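Local coordinates for protein mRNA interferase (Mycobacterium tuberculosis, PDB 6L2A) that probably acts as the toxin of a type II toxin-antitoxin system, an endonuclease of the MazF family that cuts RNA, at residues P64-L76 / I99-A113. The protein carries 6 engineered substitutions. Numbering follows the deposited sequence.
Sequences PFQVLLSATTTGL and IGRVSAAELAQLDEA
V67 lays its two methyls over the inner side of the helix: CG2 sits 3.6 Å from L110 CA, and CG1 rests against the CB methylene of Q109. In this MazF-type, SH3-like barrel, helix 104-113 runs back along strand 66-69, the axes of these two segments 7.7 Å apart at closest approach and nearly antiparallel at 165°. Beyond V67, the methyl of A113 fits against the backbone of P64 and F65. Toward the start of the helix, L69 crosses V102, and L69 CD2 lies 3.8 Å from V102 CG1; V31 and V55 of the sheet also touch L69, which ties this pair to the barrel core.

E106 is the polar centre. Its CG is turned away from its own carbonyl carbon (chi1 -74°) and the chain is extended beyond it, which carries the carboxylate past L69 to the strand end. There OE2 accepts from S70 N at 2.9 Å on its syn side, while OE1 takes S103 N at 3.0 Å on its anti side, both donors lying about 30° out of the carboxylate plane. Gripped at both oxygens, the group is held against rotation. E106 N returns a bond to S103 OG, completing a capping box at the helix start. Water extends the link: one molecule joins L68 O to E106 OE2, and a second donates to L68 O and accepts from Q109 NE2, 2.6 Å from each.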
loop_
_atom_site.group_PDB
_atom_site.type_symbol
_atom_site.label_atom_id
_atom_site.label_comp_id
_atom_site.label_asym_id
_atom_site.label_seq_id
_atom_site.Cartn_x
_atom_site.Cartn_y
_atom_site.Cartn_z
ATOM N N PRO A 64 -13.633 4.001 8.625
ATOM C CA PRO A 64 -13.268 5.180 7.821
ATOM C C PRO A 64 -12.086 4.951 6.896
ATOM O O PRO A 64 -11.875 5.761 5.983
ATOM C CB PRO A 64 -12.943 6.247 8.876
ATOM C CG PRO A 64 -13.432 5.704 10.168
ATOM C CD PRO A 64 -13.387 4.230 10.059
ATOM N N PHE A 65 -11.299 3.898 7.111
ATOM C CA PHE A 65 -10.259 3.498 6.175
ATOM C C PHE A 65 -10.780 2.520 5.129
ATOM O O PHE A 65 -9.983 1.849 4.463
ATOM C CB PHE A 65 -9.067 2.900 6.927
ATOM C CG PHE A 65 -9.450 1.919 7.999
ATOM C CD1 PHE A 65 -9.624 0.578 7.701
ATOM C CD2 PHE A 65 -9.624 2.338 9.309
ATOM C CE1 PHE A 65 -9.970 -0.326 8.687
ATOM C CE2 PHE A 65 -9.972 1.436 10.301
ATOM C CZ PHE A 65 -10.143 0.104 9.989
ATOM N N GLN A 66 -12.100 2.422 4.983
ATOM C CA GLN A 66 -12.744 1.576 3.994
ATOM C C GLN A 66 -13.839 2.383 3.311
ATOM O O GLN A 66 -14.343 3.364 3.863
ATOM C CB GLN A 66 -13.325 0.306 4.636
ATOM C CG GLN A 66 -12.322 -0.455 5.497
ATOM C CD GLN A 66 -12.978 -1.508 6.369
ATOM O OE1 GLN A 66 -14.155 -1.401 6.710
ATOM N NE2 GLN A 66 -12.212 -2.528 6.743
ATOM N N VAL A 67 -14.204 1.974 2.097
ATOM C CA VAL A 67 -15.147 2.730 1.276
ATOM C C VAL A 67 -16.208 1.784 0.731
ATOM O O VAL A 67 -15.881 0.796 0.063
ATOM C CB VAL A 67 -14.449 3.471 0.123
ATOM C CG1 VAL A 67 -15.472 4.243 -0.703
ATOM C CG2 VAL A 67 -13.383 4.416 0.663
ATOM N N LEU A 68 -17.473 2.097 0.995
ATOM C CA LEU A 68 -18.579 1.329 0.438
ATOM C C LEU A 68 -18.663 1.545 -1.069
ATOM O O LEU A 68 -18.706 2.686 -1.541
ATOM C CB LEU A 68 -19.889 1.740 1.110
ATOM C CG LEU A 68 -21.201 1.174 0.556
ATOM C CD1 LEU A 68 -21.323 -0.307 0.859
ATOM C CD2 LEU A 68 -22.388 1.939 1.118
ATOM N N LEU A 69 -18.682 0.448 -1.825
ATOM C CA LEU A 69 -18.755 0.487 -3.282
ATOM C C LEU A 69 -20.101 -0.072 -3.727
ATOM O O LEU A 69 -20.391 -1.251 -3.498
ATOM C CB LEU A 69 -17.608 -0.304 -3.911
ATOM C CG LEU A 69 -16.188 0.117 -3.520
ATOM C CD1 LEU A 69 -15.153 -0.793 -4.168
ATOM C CD2 LEU A 69 -15.943 1.570 -3.898
ATOM N N SER A 70 -20.912 0.768 -4.364
ATOM C CA SER A 70 -22.252 0.362 -4.770
ATOM C C SER A 70 -22.204 -0.610 -5.944
ATOM O O SER A 70 -21.400 -0.458 -6.868
ATOM C CB SER A 70 -23.087 1.587 -5.144
ATOM O OG SER A 70 -23.972 1.290 -6.211
ATOM N N ALA A 71 -23.092 -1.609 -5.910
ATOM C CA ALA A 71 -23.134 -2.609 -6.975
ATOM C C ALA A 71 -23.554 -2.002 -8.308
ATOM O O ALA A 71 -23.111 -2.466 -9.366
ATOM C CB ALA A 71 -24.083 -3.744 -6.588
ATOM N N THR A 72 -24.389 -0.962 -8.280
ATOM C CA THR A 72 -24.946 -0.368 -9.491
ATOM C C THR A 72 -23.902 0.317 -10.372
ATOM O O THR A 72 -24.270 0.838 -11.429
ATOM C CB THR A 72 -26.043 0.635 -9.119
ATOM O OG1 THR A 72 -25.451 1.790 -8.513
ATOM C CG2 THR A 72 -27.033 0.011 -8.141
ATOM N N THR A 73 -22.628 0.339 -9.974
ATOM C CA THR A 73 -21.578 1.000 -10.743
ATOM C C THR A 73 -20.333 0.151 -10.960
ATOM O O THR A 73 -19.602 0.399 -11.926
ATOM C CB THR A 73 -21.148 2.311 -10.058
ATOM O OG1 THR A 73 -20.627 2.030 -8.751
ATOM C CG2 THR A 73 -22.319 3.273 -9.932
ATOM N N THR A 74 -20.080 -0.852 -10.120
ATOM C CA THR A 74 -18.773 -1.491 -10.038
ATOM C C THR A 74 -18.624 -2.718 -10.928
ATOM O O THR A 74 -17.494 -3.165 -11.159
ATOM C CB THR A 74 -18.493 -1.900 -8.591
ATOM O OG1 THR A 74 -19.560 -2.733 -8.123
ATOM C CG2 THR A 74 -18.392 -0.671 -7.707
ATOM N N GLY A 75 -19.714 -3.283 -11.434
ATOM C CA GLY A 75 -19.626 -4.583 -12.062
ATOM C C GLY A 75 -19.600 -5.738 -11.088
ATOM O O GLY A 75 -19.685 -6.899 -11.516
ATOM N N LEU A 76 -19.440 -5.456 -9.799
ATOM C CA LEU A 76 -19.711 -6.405 -8.737
ATOM C C LEU A 76 -21.218 -6.506 -8.581
ATOM O O LEU A 76 -21.942 -5.532 -8.795
ATOM C CB LEU A 76 -19.078 -5.940 -7.425
ATOM C CG LEU A 76 -17.595 -5.575 -7.562
ATOM C CD1 LEU A 76 -17.131 -4.710 -6.395
ATOM C CD2 LEU A 76 -16.710 -6.808 -7.729
ATOM N N ILE A 99 -13.134 -6.181 -14.057
ATOM C CA ILE A 99 -14.510 -6.412 -13.649
ATOM C C ILE A 99 -15.371 -5.173 -13.853
ATOM O O ILE A 99 -16.517 -5.272 -14.297
ATOM C CB ILE A 99 -14.562 -6.885 -12.180
ATOM C CG1 ILE A 99 -13.853 -8.232 -12.032
ATOM C CG2 ILE A 99 -15.997 -6.970 -11.685
ATOM C CD1 ILE A 99 -13.679 -8.673 -10.595
ATOM N N GLY A 100 -14.831 -3.998 -13.545
ATOM C CA GLY A 100 -15.564 -2.761 -13.696
ATOM C C GLY A 100 -14.770 -1.569 -13.211
ATOM O O GLY A 100 -13.544 -1.530 -13.353
ATOM N N ARG A 101 -15.456 -0.596 -12.621
ATOM C CA ARG A 101 -14.822 0.647 -12.216
ATOM C C ARG A 101 -15.624 1.268 -11.088
ATOM O O ARG A 101 -16.854 1.178 -11.075
ATOM C CB ARG A 101 -14.737 1.615 -13.399
ATOM C CG ARG A 101 -13.771 2.762 -13.238
ATOM C CD ARG A 101 -14.015 3.772 -14.344
ATOM N NE ARG A 101 -15.431 3.815 -14.709
ATOM C CZ ARG A 101 -16.304 4.682 -14.204
ATOM N NH1 ARG A 101 -15.902 5.585 -13.318
ATOM N NH2 ARG A 101 -17.575 4.653 -14.586
ATOM N N VAL A 102 -14.931 1.893 -10.142
ATOM C CA VAL A 102 -15.615 2.705 -9.144
ATOM C C VAL A 102 -15.883 4.081 -9.738
ATOM O O VAL A 102 -15.171 4.542 -10.637
ATOM C CB VAL A 102 -14.801 2.800 -7.836
ATOM C CG1 VAL A 102 -14.405 1.410 -7.352
ATOM C CG2 VAL A 102 -13.569 3.682 -8.023
ATOM N N SER A 103 -16.931 4.740 -9.251
ATOM C CA SER A 103 -17.227 6.081 -9.728
ATOM C C SER A 103 -16.168 7.062 -9.232
ATOM O O SER A 103 -15.388 6.769 -8.320
ATOM C CB SER A 103 -18.615 6.525 -9.266
ATOM O OG SER A 103 -18.640 6.727 -7.864
ATOM N N ALA A 104 -16.144 8.246 -9.847
ATOM C CA ALA A 104 -15.180 9.257 -9.429
ATOM C C ALA A 104 -15.419 9.701 -7.990
ATOM O O ALA A 104 -14.472 10.076 -7.289
ATOM C CB ALA A 104 -15.226 10.456 -10.377
ATOM N N ALA A 105 -16.672 9.667 -7.529
ATOM C CA ALA A 105 -16.952 10.016 -6.139
ATOM C C ALA A 105 -16.454 8.934 -5.189
ATOM O O ALA A 105 -15.919 9.239 -4.115
ATOM C CB ALA A 105 -18.449 10.258 -5.950
ATOM N N GLU A 106 -16.625 7.664 -5.561
ATOM C CA GLU A 106 -16.092 6.583 -4.739
ATOM C C GLU A 106 -14.569 6.624 -4.699
ATOM O O GLU A 106 -13.961 6.347 -3.659
ATOM C CB GLU A 106 -16.589 5.234 -5.261
ATOM C CG GLU A 106 -18.057 4.953 -4.952
ATOM C CD GLU A 106 -18.614 3.792 -5.756
ATOM O OE1 GLU A 106 -18.008 3.436 -6.789
ATOM O OE2 GLU A 106 -19.655 3.231 -5.353
ATOM N N LEU A 107 -13.932 6.978 -5.820
ATOM C CA LEU A 107 -12.474 7.053 -5.839
ATOM C C LEU A 107 -11.971 8.197 -4.968
ATOM O O LEU A 107 -10.960 8.053 -4.271
ATOM C CB LEU A 107 -11.967 7.205 -7.274
ATOM C CG LEU A 107 -10.453 7.077 -7.453
ATOM C CD1 LEU A 107 -9.966 5.730 -6.940
ATOM C CD2 LEU A 107 -10.055 7.267 -8.909
ATOM N N ALA A 108 -12.658 9.342 -4.997
ATOM C CA ALA A 108 -12.308 10.430 -4.090
ATOM C C ALA A 108 -12.438 9.991 -2.636
ATOM O O ALA A 108 -11.603 10.344 -1.795
ATOM C CB ALA A 108 -13.185 11.653 -4.366
ATOM N N GLN A 109 -13.482 9.219 -2.323
ATOM C CA GLN A 109 -13.598 8.642 -0.989
ATOM C C GLN A 109 -12.435 7.702 -0.695
ATOM O O GLN A 109 -11.893 7.703 0.416
ATOM C CB GLN A 109 -14.927 7.903 -0.847
ATOM C CG GLN A 109 -16.115 8.798 -0.532
ATOM C CD GLN A 109 -17.382 8.002 -0.291
ATOM O OE1 GLN A 109 -17.981 8.074 0.784
ATOM N NE2 GLN A 109 -17.796 7.234 -1.292
ATOM N N LEU A 110 -12.040 6.891 -1.679
ATOM C CA LEU A 110 -10.907 5.995 -1.479
ATOM C C LEU A 110 -9.609 6.770 -1.293
ATOM O O LEU A 110 -8.738 6.336 -0.531
ATOM C CB LEU A 110 -10.790 5.022 -2.653
ATOM C CG LEU A 110 -9.765 3.896 -2.528
ATOM C CD1 LEU A 110 -9.887 3.185 -1.181
ATOM C CD2 LEU A 110 -9.959 2.911 -3.668
ATOM N N ASP A 111 -9.462 7.914 -1.967
ATOM C CA ASP A 111 -8.304 8.767 -1.714
ATOM C C ASP A 111 -8.240 9.182 -0.250
ATOM O O ASP A 111 -7.168 9.152 0.366
ATOM C CB ASP A 111 -8.340 10.009 -2.607
ATOM C CG ASP A 111 -8.177 9.684 -4.079
ATOM O OD1 ASP A 111 -7.773 8.548 -4.409
ATOM O OD2 ASP A 111 -8.440 10.579 -4.909
ATOM N N GLU A 112 -9.382 9.570 0.326
ATOM C CA GLU A 112 -9.400 9.986 1.724
ATOM C C GLU A 112 -9.126 8.813 2.656
ATOM O O GLU A 112 -8.428 8.966 3.666
ATOM C CB GLU A 112 -10.739 10.641 2.059
ATOM C CG GLU A 112 -10.931 12.000 1.415
ATOM C CD GLU A 112 -9.918 13.014 1.904
ATOM O OE1 GLU A 112 -9.794 13.185 3.135
ATOM O OE2 GLU A 112 -9.244 13.638 1.058
ATOM N N ALA A 113 -9.665 7.634 2.336
ATOM C CA ALA A 113 -9.409 6.455 3.157
ATOM C C ALA A 113 -7.937 6.062 3.108
ATOM O O ALA A 113 -7.364 5.640 4.120
ATOM C CB ALA A 113 -10.291 5.294 2.701
HETATM O O HOH W 1 -19.291 5.164 -0.812
HETATM O O HOH W 2 -20.799 4.052 -2.717
#